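Local coordinates for proximal thread matrix protein 1 (Mytilus galloprovincialis, PDB 4CN9) that binds collagen in the mussel byssus and carries zinc, with one ion at the MIDAS motif of a von Willebrand factor type A domain, at residues S228-S231 with T232-K235. Residues are numbered along the deposited sequence; the frame is centred on the assembly and turned at random.
Sequences SELS and TLLK
The hydroxyl of Thr232 folds back on the turn before it: OG1 donates to the carbonyl oxygen of Glu229, 2.7 Å from OG1 to O, lying in the plane of that carbonyl with a C=O...OG1 angle of 155°. With chi1 at 68°, OG1 sits between the backbone N and C of its own residue, which points it back at the Glu229 carbonyl while CG2 lies beside the N. Glu229 O also takes the Thr232 amide, N to O 2.9 Å, from above the carbonyl plane, so two donors of one residue grip a single acceptor. Glu229 CB passes Thr232 OG1 at 4.2 Å, but its chain runs away, extended beyond CG, to a weak hydrogen bond with Ser226. The i to i+3 bonding steps on: Leu233 N reaches Leu230 O at 2.9 Å, and Leu234 N reaches Ser231 O at 3.2 Å. These bonds mark a 3-10 turn running into helix 234-241, the last helix of the first von Willebrand factor type A domain, a Rossmann-like fold with helices packed on both faces of a mixed sheet. Where the tighter turn gives way, a water spans Ser231 O and Lys235 N, lying 3.1 Å from that N and standing in for a direct i to i+4 bond. On the buried side Leu230 CD2 meets Leu233 CD1 at 4.3 Å, methyl against methyl; both leucines touch Ile200 of strand 195-202, and Leu230 also reaches Phe80 of helix 73-85. Leu234, its CG anti to the backbone N (chi1 -174°), turns to Leu84 on that helix, its CB brushing Ser231 O at 3.6 Å. The Lys235 chain stretches away to a salt bridge with Asp239, one turn further along the helix.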
loop_
_atom_site.group_PDB
_atom_site.type_symbol
_atom_site.label_atom_id
_atom_site.label_comp_id
_atom_site.label_asym_id
_atom_site.label_seq_id
_atom_site.Cartn_x
_atom_site.Cartn_y
_atom_site.Cartn_z
ATOM N N SER A 228 8.426 22.765 -10.002
ATOM C CA SER A 228 9.754 22.783 -10.618
ATOM C C SER A 228 10.544 21.515 -10.335
ATOM O O SER A 228 11.425 21.145 -11.105
ATOM C CB SER A 228 10.558 23.990 -10.126
ATOM O OG SER A 228 9.826 25.190 -10.320
ATOM N N GLU A 229 10.225 20.845 -9.233
ATOM C CA GLU A 229 10.971 19.662 -8.822
ATOM C C GLU A 229 10.279 18.341 -9.154
ATOM O O GLU A 229 10.758 17.277 -8.768
ATOM C CB GLU A 229 11.247 19.726 -7.327
ATOM C CG GLU A 229 12.127 20.888 -6.930
ATOM C CD GLU A 229 12.385 20.915 -5.444
ATOM O OE1 GLU A 229 11.406 20.874 -4.669
ATOM O OE2 GLU A 229 13.565 20.959 -5.047
ATOM N N LEU A 230 9.175 18.397 -9.888
ATOM C CA LEU A 230 8.456 17.183 -10.245
ATOM C C LEU A 230 9.368 16.137 -10.837
ATOM O O LEU A 230 9.219 14.947 -10.560
ATOM C CB LEU A 230 7.346 17.478 -11.257
ATOM C CG LEU A 230 5.973 17.627 -10.625
ATOM C CD1 LEU A 230 4.994 18.092 -11.670
ATOM C CD2 LEU A 230 5.514 16.311 -9.965
ATOM N N SER A 231 10.302 16.579 -11.673
ATOM C CA SER A 231 11.158 15.662 -12.408
ATOM C C SER A 231 11.995 14.794 -11.472
ATOM O O SER A 231 12.415 13.697 -11.843
ATOM C CB SER A 231 12.065 16.434 -13.370
ATOM O OG SER A 231 12.877 17.347 -12.662
ATOM N N THR A 232 12.233 15.270 -10.255
ATOM C CA THR A 232 13.020 14.491 -9.308
ATOM C C THR A 232 12.242 13.274 -8.791
ATOM O O THR A 232 12.795 12.428 -8.097
ATOM C CB THR A 232 13.506 15.343 -8.116
ATOM O OG1 THR A 232 12.402 15.736 -7.295
ATOM C CG2 THR A 232 14.252 16.582 -8.602
ATOM N N LEU A 233 10.966 13.171 -9.146
ATOM C CA LEU A 233 10.152 12.063 -8.669
ATOM C C LEU A 233 9.980 10.998 -9.739
ATOM O O LEU A 233 9.414 9.942 -9.469
ATOM C CB LEU A 233 8.767 12.553 -8.220
ATOM C CG LEU A 233 8.689 13.629 -7.132
ATOM C CD1 LEU A 233 7.232 13.954 -6.848
ATOM C CD2 LEU A 233 9.398 13.210 -5.850
ATOM N N LEU A 234 10.459 11.260 -10.952
ATOM C CA LEU A 234 10.188 10.362 -12.077
ATOM C C LEU A 234 10.606 8.923 -11.791
ATOM O O LEU A 234 9.816 7.975 -11.977
ATOM C CB LEU A 234 10.869 10.861 -13.362
ATOM C CG LEU A 234 10.539 10.084 -14.636
ATOM C CD1 LEU A 234 9.036 10.063 -14.909
ATOM C CD2 LEU A 234 11.285 10.681 -15.835
ATOM N N LYS A 235 11.841 8.746 -11.339
ATOM C CA LYS A 235 12.363 7.395 -11.126
ATOM C C LYS A 235 11.536 6.642 -10.087
ATOM O O LYS A 235 11.204 5.468 -10.276
ATOM C CB LYS A 235 13.837 7.424 -10.702
ATOM C CG LYS A 235 14.345 6.066 -10.244
ATOM C CD LYS A 235 15.858 6.043 -10.056
ATOM C CE LYS A 235 16.366 4.628 -9.783
ATOM N NZ LYS A 235 15.688 3.980 -8.622
HETATM O O HOH W 1 13.983 10.991 -11.079
#